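Local coordinates for protein neutral proteinase inhibitor ScNPI (Streptomyces caespitosus, PDB 4HWX) that inhibits proteinases as a homodimer of the Streptomyces subtilisin inhibitor family, apparently acting on two peptidase classes, serine peptidases among them, at residues V10-Q15 / L25-L30; A62-S67 / M102-N107; P76-A81 / K93-N98. One frame throughout, in Å; residues are numbered along the deposited sequence.

Interaction 1 (V10-Q15 / L25-L30); sequences VFTVIQ and LRATTL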
loop_
_atom_site.group_PDB
_atom_site.type_symbol
_atom_site.label_atom_id
_atom_site.label_comp_id
_atom_site.label_asym_id
_atom_site.label_seq_id
_atom_site.Cartn_x
_atom_site.Cartn_y
_atom_site.Cartn_z
ATOM N N VAL A 10 1.945 -2.509 1.542
ATOM C CA VAL A 10 2.382 -1.525 2.523
ATOM C C VAL A 10 1.658 -1.876 3.832
ATOM O O VAL A 10 0.446 -2.131 3.827
ATOM C CB VAL A 10 2.202 -0.038 2.098
ATOM C CG1 VAL A 10 0.755 0.259 1.727
ATOM C CG2 VAL A 10 2.658 0.911 3.219
ATOM N N PHE A 11 2.415 -1.939 4.927
ATOM C CA PHE A 11 1.890 -2.195 6.265
ATOM C C PHE A 11 2.104 -0.982 7.142
ATOM O O PHE A 11 3.176 -0.396 7.100
ATOM C CB PHE A 11 2.565 -3.423 6.899
ATOM C CG PHE A 11 2.461 -4.646 6.020
ATOM C CD1 PHE A 11 1.269 -5.355 5.930
ATOM C CD2 PHE A 11 3.542 -5.059 5.246
ATOM C CE1 PHE A 11 1.155 -6.452 5.076
ATOM C CE2 PHE A 11 3.433 -6.166 4.398
ATOM C CZ PHE A 11 2.248 -6.870 4.343
ATOM N N THR A 12 1.095 -0.577 7.910
ATOM C CA THR A 12 1.262 0.570 8.808
ATOM C C THR A 12 0.710 0.230 10.200
ATOM O O THR A 12 -0.100 -0.695 10.373
ATOM C CB THR A 12 0.639 1.893 8.281
ATOM O OG1 THR A 12 -0.728 2.017 8.668
ATOM C CG2 THR A 12 0.848 2.137 6.772
ATOM N N VAL A 13 1.164 0.997 11.184
ATOM C CA VAL A 13 0.691 0.924 12.564
ATOM C C VAL A 13 0.275 2.350 12.922
ATOM O O VAL A 13 1.084 3.282 12.828
ATOM C CB VAL A 13 1.732 0.315 13.533
ATOM C CG1 VAL A 13 1.206 0.307 14.958
ATOM C CG2 VAL A 13 2.146 -1.084 13.106
ATOM N N ILE A 14 -1.003 2.505 13.302
ATOM C CA ILE A 14 -1.634 3.780 13.583
ATOM C C ILE A 14 -1.998 3.949 15.067
ATOM O O ILE A 14 -2.552 3.039 15.688
ATOM C CB ILE A 14 -2.903 3.904 12.678
ATOM C CG1 ILE A 14 -2.536 3.796 11.182
ATOM C CG2 ILE A 14 -3.667 5.196 12.966
ATOM C CD1 ILE A 14 -3.789 3.636 10.226
ATOM N N GLN A 15 -1.699 5.137 15.619
ATOM C CA GLN A 15 -2.077 5.483 16.986
ATOM C C GLN A 15 -3.533 5.952 16.933
ATOM O O GLN A 15 -3.817 7.048 16.424
ATOM C CB GLN A 15 -1.140 6.569 17.545
ATOM C CG GLN A 15 -1.361 6.889 19.021
ATOM C CD GLN A 15 -0.522 8.076 19.427
ATOM O OE1 GLN A 15 0.570 7.932 19.991
ATOM N NE2 GLN A 15 -0.975 9.272 19.077
ATOM N N LEU A 25 2.290 5.797 13.177
ATOM C CA LEU A 25 3.511 5.624 13.969
ATOM C C LEU A 25 4.668 5.099 13.112
ATOM O O LEU A 25 5.789 5.592 13.228
ATOM C CB LEU A 25 3.249 4.660 15.167
ATOM C CG LEU A 25 2.163 5.094 16.194
ATOM C CD1 LEU A 25 1.876 3.965 17.207
ATOM C CD2 LEU A 25 2.573 6.369 16.942
ATOM N N ARG A 26 4.409 4.075 12.282
ATOM C CA ARG A 26 5.468 3.462 11.494
ATOM C C ARG A 26 4.872 2.698 10.328
ATOM O O ARG A 26 3.689 2.358 10.348
ATOM C CB ARG A 26 6.365 2.539 12.381
ATOM C CG ARG A 26 5.638 1.391 13.073
ATOM C CD ARG A 26 6.528 0.738 14.125
ATOM N NE ARG A 26 5.838 -0.375 14.772
ATOM C CZ ARG A 26 5.022 -0.247 15.810
ATOM N NH1 ARG A 26 4.802 0.948 16.347
ATOM N NH2 ARG A 26 4.416 -1.308 16.317
ATOM N N ALA A 27 5.687 2.445 9.318
ATOM C CA ALA A 27 5.248 1.739 8.124
ATOM C C ALA A 27 6.386 1.035 7.424
ATOM O O ALA A 27 7.534 1.483 7.523
ATOM C CB ALA A 27 4.604 2.723 7.149
ATOM N N THR A 28 6.055 -0.047 6.665
ATOM C CA THR A 28 7.020 -0.749 5.814
ATOM C C THR A 28 6.425 -1.101 4.453
ATOM O O THR A 28 5.207 -1.256 4.320
ATOM C CB THR A 28 7.563 -2.043 6.449
ATOM O OG1 THR A 28 6.477 -2.906 6.770
ATOM C CG2 THR A 28 8.460 -1.795 7.657
ATOM N N THR A 29 7.298 -1.248 3.454
ATOM C CA THR A 29 6.931 -1.733 2.122
ATOM C C THR A 29 7.391 -3.184 2.018
ATOM O O THR A 29 8.345 -3.588 2.699
ATOM C CB THR A 29 7.554 -0.913 0.994
ATOM O OG1 THR A 29 8.979 -1.037 1.093
ATOM C CG2 THR A 29 7.076 0.557 0.963
ATOM N N LEU A 30 6.750 -3.943 1.145
ATOM C CA LEU A 30 7.090 -5.342 0.903
ATOM C C LEU A 30 6.695 -5.765 -0.502
ATOM O O LEU A 30 5.577 -5.512 -0.962
ATOM C CB LEU A 30 6.420 -6.262 1.932
ATOM C CG LEU A 30 6.807 -7.751 1.836
ATOM C CD1 LEU A 30 8.237 -7.976 2.272
ATOM C CD2 LEU A 30 5.873 -8.618 2.661
#
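Phe-11 and Thr-28 exchange two backbone hydrogen bonds in an antiparallel pair whose strand axes come within 4.7 Å, and the next hydrogen-bonded pair, Val-13 with Arg-26, ends the regular ladder. There Val-13 O takes a bond from Leu-25 N at 2.8 Å and only a weak one from Arg-26 N, so that two residues face one: a classic beta bulge. On the face that carries Phe-11 and Val-13, Arg-26 lies alongside Val-13, both side chains pointing the same way. Val-13 CG1 sits 3.5 Å above the guanidinium plane, displaced toward the rim, 3.8 Å from Arg-26 NH2. Arg-26 NE bonds the carbonyl oxygen of Phe-114. Farther along, Phe-11 CE2 meets Leu-30 CD2 at 3.9 Å, the methyl at the ring edge; Leu-50 of helix 43-52 touches both side chains. Thr-28 OG1 also lies at that ring edge, buried and without a polar partner in the model. On the opposite face, Thr-12 CG2 packs on Ala-27 CB at 3.8 Å, and Val-84 of the second subunit touches Ala-27. The whole is a bulged antiparallel beta hairpin of the subtilisin inhibitor fold, one side toward the helices and the other toward the dimer partner.

Interaction 2 (A62-S67 / M102-N107); sequences AAPDPS and MSANLN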
loop_
_atom_site.group_PDB
_atom_site.type_symbol
_atom_site.label_atom_id
_atom_site.label_comp_id
_atom_site.label_asym_id
_atom_site.label_seq_id
_atom_site.Cartn_x
_atom_site.Cartn_y
_atom_site.Cartn_z
ATOM N N ALA A 62 -3.331 -14.751 15.970
ATOM C CA ALA A 62 -3.330 -16.108 16.529
ATOM C C ALA A 62 -3.668 -16.066 18.012
ATOM O O ALA A 62 -3.436 -15.036 18.654
ATOM C CB ALA A 62 -1.969 -16.756 16.313
ATOM N N ALA A 63 -4.261 -17.159 18.555
ATOM C CA ALA A 63 -4.563 -17.260 19.988
ATOM C C ALA A 63 -3.258 -16.970 20.750
ATOM O O ALA A 63 -2.208 -17.544 20.423
ATOM C CB ALA A 63 -5.104 -18.661 20.317
ATOM N N PRO A 64 -3.239 -15.984 21.658
ATOM C CA PRO A 64 -1.957 -15.609 22.292
ATOM C C PRO A 64 -1.353 -16.672 23.203
ATOM O O PRO A 64 -2.066 -17.557 23.657
ATOM C CB PRO A 64 -2.341 -14.388 23.147
ATOM C CG PRO A 64 -3.594 -13.847 22.511
ATOM C CD PRO A 64 -4.333 -15.080 22.080
ATOM N N ASP A 65 -0.049 -16.534 23.528
ATOM C CA ASP A 65 0.611 -17.386 24.529
ATOM C C ASP A 65 -0.249 -17.242 25.815
ATOM O O ASP A 65 -0.491 -16.115 26.271
ATOM C CB ASP A 65 2.079 -16.952 24.720
ATOM C CG ASP A 65 2.829 -17.485 25.948
ATOM O OD1 ASP A 65 2.227 -18.267 26.738
ATOM O OD2 ASP A 65 3.997 -17.082 26.146
ATOM N N PRO A 66 -0.836 -18.346 26.313
ATOM C CA PRO A 66 -1.775 -18.242 27.439
ATOM C C PRO A 66 -1.176 -17.704 28.757
ATOM O O PRO A 66 -1.940 -17.318 29.638
ATOM C CB PRO A 66 -2.289 -19.680 27.587
ATOM C CG PRO A 66 -1.224 -20.523 27.005
ATOM C CD PRO A 66 -0.717 -19.744 25.848
ATOM N N SER A 67 0.169 -17.622 28.879
ATOM C CA SER A 67 0.834 -17.084 30.073
ATOM C C SER A 67 1.026 -15.553 29.993
ATOM O O SER A 67 1.448 -14.949 30.981
ATOM C CB SER A 67 2.183 -17.775 30.293
ATOM O OG SER A 67 3.104 -17.406 29.277
ATOM N N MET A 102 -2.070 -5.952 21.114
ATOM C CA MET A 102 -1.612 -6.091 19.733
ATOM C C MET A 102 -0.476 -7.094 19.644
ATOM O O MET A 102 -0.556 -8.041 18.845
ATOM C CB MET A 102 -1.161 -4.734 19.174
ATOM C CG MET A 102 -0.478 -4.879 17.836
ATOM S SD MET A 102 -0.071 -3.288 17.088
ATOM C CE MET A 102 1.326 -3.844 15.981
ATOM N N SER A 103 0.558 -6.907 20.491
ATOM C CA SER A 103 1.726 -7.799 20.530
ATOM C C SER A 103 1.305 -9.246 20.837
ATOM O O SER A 103 1.758 -10.180 20.138
ATOM C CB SER A 103 2.756 -7.304 21.544
ATOM O OG SER A 103 3.838 -8.214 21.648
ATOM N N ALA A 104 0.391 -9.429 21.819
ATOM C CA ALA A 104 -0.082 -10.765 22.219
ATOM C C ALA A 104 -0.765 -11.514 21.059
ATOM O O ALA A 104 -0.524 -12.715 20.878
ATOM C CB ALA A 104 -1.037 -10.664 23.402
ATOM N N ASN A 105 -1.583 -10.803 20.267
ATOM C CA ASN A 105 -2.342 -11.427 19.177
ATOM C C ASN A 105 -1.596 -11.497 17.860
ATOM O O ASN A 105 -2.020 -12.248 16.980
ATOM C CB ASN A 105 -3.641 -10.674 18.961
ATOM C CG ASN A 105 -4.627 -10.964 20.048
ATOM O OD1 ASN A 105 -5.367 -11.951 19.981
ATOM N ND2 ASN A 105 -4.589 -10.168 21.110
ATOM N N LEU A 106 -0.517 -10.714 17.694
ATOM C CA LEU A 106 0.192 -10.741 16.424
ATOM C C LEU A 106 1.417 -11.609 16.501
ATOM O O LEU A 106 2.348 -11.395 15.720
ATOM C CB LEU A 106 0.523 -9.340 15.888
ATOM C CG LEU A 106 -0.608 -8.705 15.085
ATOM C CD1 LEU A 106 -0.260 -7.271 14.716
ATOM C CD2 LEU A 106 -0.954 -9.531 13.814
ATOM N N ASN A 107 1.392 -12.624 17.425
ATOM C CA ASN A 107 2.391 -13.692 17.608
ATOM C C ASN A 107 3.746 -13.038 17.817
ATOM O O ASN A 107 3.936 -12.243 18.740
ATOM C CB ASN A 107 2.358 -14.566 16.309
ATOM C CG ASN A 107 2.847 -15.983 16.371
ATOM O OD1 ASN A 107 3.779 -16.360 15.650
ATOM N ND2 ASN A 107 2.120 -16.833 17.079
HETATM O O HOH W 1 -6.307 -13.415 17.834
HETATM O O HOH W 2 1.326 -14.512 21.792
#
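The C-terminal end of helix 99-105 receives the loop residues Ala-62 and Pro-64 through one direct hydrogen bond, a small apolar contact and two waters. Ala-62 N gives its proton to Asn-105 O at 3.0 Å, with 162° at the hydrogen. Pro-64 sets its ring carbons against the helix end: CB lies 4.0 Å from Ala-104 CB and nearer still, 3.4 Å, to Ala-104 O, while CG rests 3.6 Å from Asn-105 OD1. That amide is placed by a first torsion that sets CG anti to the carbonyl carbon (chi1 -74°), and its ND2 bonds Val-101 O one turn back in the helix, which helps fix the rotation of the group. Where the last helical turn runs out, its carbonyls look to the loop and to solvent for donors. A water donates to Ala-104 O at 2.7 Å and accepts from Asp-65 N, bridging helix end and loop; another donates to Asn-105 OD1 and, weakly, to Ala-62 O. Just beyond Pro-64, Asp-65 OD1 accepts from Ser-67 N, which makes an Asx turn, and also from Ser-67 OG at 2.8 Å. The two donors arrive from the same face of the carboxylate plane. Leu-68, next in the loop, touches Ala-104.

Interaction 3 (P76-A81 / K93-N98); sequences PVTVTA and KHTFSN. With ACT (acetate ion), chain E.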
loop_
_atom_site.group_PDB
_atom_site.type_symbol
_atom_site.label_atom_id
_atom_site.label_comp_id
_atom_site.label_asym_id
_atom_site.label_seq_id
_atom_site.Cartn_x
_atom_site.Cartn_y
_atom_site.Cartn_z
ATOM N N PRO A 76 -6.294 2.596 21.824
ATOM C CA PRO A 76 -6.276 1.794 20.592
ATOM C C PRO A 76 -5.124 2.059 19.639
ATOM O O PRO A 76 -4.610 3.182 19.508
ATOM C CB PRO A 76 -7.627 2.115 19.934
ATOM C CG PRO A 76 -8.046 3.434 20.536
ATOM C CD PRO A 76 -7.585 3.305 21.962
ATOM N N VAL A 77 -4.720 0.968 18.988
ATOM C CA VAL A 77 -3.653 0.897 18.002
ATOM C C VAL A 77 -4.191 0.041 16.847
ATOM O O VAL A 77 -4.734 -1.046 17.075
ATOM C CB VAL A 77 -2.292 0.393 18.600
ATOM C CG1 VAL A 77 -2.415 -0.987 19.254
ATOM C CG2 VAL A 77 -1.187 0.377 17.544
ATOM N N THR A 78 -4.065 0.553 15.613
ATOM C CA THR A 78 -4.614 -0.113 14.430
ATOM C C THR A 78 -3.516 -0.496 13.454
ATOM O O THR A 78 -2.629 0.300 13.161
ATOM C CB THR A 78 -5.666 0.823 13.793
ATOM O OG1 THR A 78 -6.707 1.025 14.763
ATOM C CG2 THR A 78 -6.266 0.275 12.457
ATOM N N VAL A 79 -3.574 -1.735 12.968
ATOM C CA VAL A 79 -2.659 -2.240 11.949
ATOM C C VAL A 79 -3.405 -2.198 10.620
ATOM O O VAL A 79 -4.621 -2.406 10.591
ATOM C CB VAL A 79 -2.064 -3.641 12.240
ATOM C CG1 VAL A 79 -1.118 -3.606 13.429
ATOM C CG2 VAL A 79 -3.140 -4.717 12.430
ATOM N N THR A 80 -2.695 -1.880 9.538
ATOM C CA THR A 80 -3.278 -1.828 8.192
ATOM C C THR A 80 -2.411 -2.613 7.233
ATOM O O THR A 80 -1.206 -2.738 7.448
ATOM C CB THR A 80 -3.470 -0.385 7.670
ATOM O OG1 THR A 80 -2.198 0.207 7.399
ATOM C CG2 THR A 80 -4.302 0.489 8.587
ATOM N N ALA A 81 -3.036 -3.181 6.200
ATOM C CA ALA A 81 -2.360 -3.905 5.132
ATOM C C ALA A 81 -3.063 -3.546 3.825
ATOM O O ALA A 81 -4.284 -3.682 3.733
ATOM C CB ALA A 81 -2.399 -5.400 5.399
ATOM N N LYS A 93 -7.550 -4.102 7.824
ATOM C CA LYS A 93 -7.175 -3.419 9.056
ATOM C C LYS A 93 -7.700 -4.192 10.269
ATOM O O LYS A 93 -8.615 -5.010 10.147
ATOM C CB LYS A 93 -7.646 -1.952 9.084
ATOM C CG LYS A 93 -9.163 -1.764 9.137
ATOM C CD LYS A 93 -9.529 -0.282 9.182
ATOM C CE LYS A 93 -11.022 -0.060 9.084
ATOM N NZ LYS A 93 -11.366 1.386 8.983
ATOM N N HIS A 94 -7.106 -3.928 11.431
ATOM C CA HIS A 94 -7.528 -4.501 12.716
ATOM C C HIS A 94 -7.109 -3.565 13.808
ATOM O O HIS A 94 -5.957 -3.142 13.821
ATOM C CB HIS A 94 -6.963 -5.915 12.967
ATOM C CG HIS A 94 -7.620 -6.596 14.130
ATOM N ND1 HIS A 94 -8.729 -7.418 13.958
ATOM C CD2 HIS A 94 -7.340 -6.515 15.457
ATOM C CE1 HIS A 94 -9.059 -7.837 15.173
ATOM N NE2 HIS A 94 -8.257 -7.320 16.107
ATOM N N THR A 95 -8.046 -3.233 14.710
ATOM C CA THR A 95 -7.821 -2.346 15.866
ATOM C C THR A 95 -7.689 -3.185 17.141
ATOM O O THR A 95 -8.540 -4.029 17.417
ATOM C CB THR A 95 -8.956 -1.313 16.000
ATOM O OG1 THR A 95 -9.039 -0.566 14.791
ATOM C CG2 THR A 95 -8.742 -0.340 17.173
ATOM N N PHE A 96 -6.607 -2.964 17.887
ATOM C CA PHE A 96 -6.352 -3.619 19.166
ATOM C C PHE A 96 -6.601 -2.619 20.317
ATOM O O PHE A 96 -6.401 -1.420 20.126
ATOM C CB PHE A 96 -4.917 -4.165 19.217
ATOM C CG PHE A 96 -4.601 -5.209 18.170
ATOM C CD1 PHE A 96 -4.932 -6.550 18.376
ATOM C CD2 PHE A 96 -3.947 -4.861 16.988
ATOM C CE1 PHE A 96 -4.634 -7.518 17.410
ATOM C CE2 PHE A 96 -3.621 -5.839 16.032
ATOM C CZ PHE A 96 -3.968 -7.159 16.248
ATOM N N SER A 97 -6.996 -3.124 21.517
ATOM C CA SER A 97 -7.283 -2.340 22.743
ATOM C C SER A 97 -6.108 -1.430 23.123
ATOM O O SER A 97 -6.321 -0.293 23.530
ATOM C CB SER A 97 -7.566 -3.293 23.913
ATOM O OG SER A 97 -8.641 -4.167 23.626
ATOM N N ASN A 98 -4.874 -1.961 23.020
ATOM C CA ASN A 98 -3.618 -1.271 23.318
ATOM C C ASN A 98 -2.451 -2.045 22.682
ATOM O O ASN A 98 -2.677 -3.084 22.058
ATOM C CB ASN A 98 -3.423 -1.077 24.844
ATOM C CG ASN A 98 -3.443 -2.359 25.627
ATOM O OD1 ASN A 98 -2.755 -3.317 25.293
ATOM N ND2 ASN A 98 -4.217 -2.414 26.704
HETATM C C ACT E . -8.697 -8.830 19.291
HETATM O O ACT E . -9.487 -9.025 20.242
HETATM O OXT ACT E . -8.332 -7.691 19.021
HETATM C CH3 ACT E . -8.213 -9.999 18.470
#
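Val-77 with Phe-96 and Val-79 with His-94 form two hydrogen-bonded pairs of an antiparallel ladder, the strand axes 4.6 Å apart at 166°. Phe-96 N donates to Val-77 O at 2.8 Å. Between these pairs, on the other face, Thr-78 OG1 and Thr-95 OG1 meet at 2.8 Å. Each threonine sets OG1 anti to its carbonyl carbon (chi1 near -60°), which brings the hydroxyls together; Gly-16 O adds a bond to Thr-78 OG1. On the face of Val-77 and Val-79, Val-79 CG2 touches Phe-96 CE2 at the ring edge, 3.8 Å away. His-94 lies over the same phenyl ring, with CD2 3.4 Å above its plane and over the centre. From there His-94 NE2 donates to acetate OXT, 2.9 Å away and almost straight at 176°; the ion, probably from the crystallisation liquor, lies at the edge of the imidazole. An alanine at His-94 would probably uncover this face of the Phe-96 ring and leave the acetate without its N-H donor. Asn-98, the N-cap residue, bonds Val-101 N through OD1 while ND2 bonds Tyr-73 O, so this antiparallel strand pair of the subtilisin inhibitor sheet runs directly into a side-chain-capped helix.

In the fold
Interactions 1 and 3 belong to one antiparallel sheet, their centres about 11 Å apart, and are joined where strands 8-15 and 77-82 run as neighbours: Ile-14 N probably bonds Thr-78 O, and Thr-12 OG1 probably bonds Thr-80 OG1. Interaction 2 lies toward the surface, its centre about 20 Å from that of interaction 1 and 14 Å from that of interaction 3. Met-102 ties it to both, its side chain reaching Val-13 and Arg-26 as well as Val-77 and Val-79. Along the chain interaction 1 closes first; interaction 3 is then nested within the loop closed by interaction 2. Sheet, covering helix and surface loop thus form one compact single-domain inhibitor.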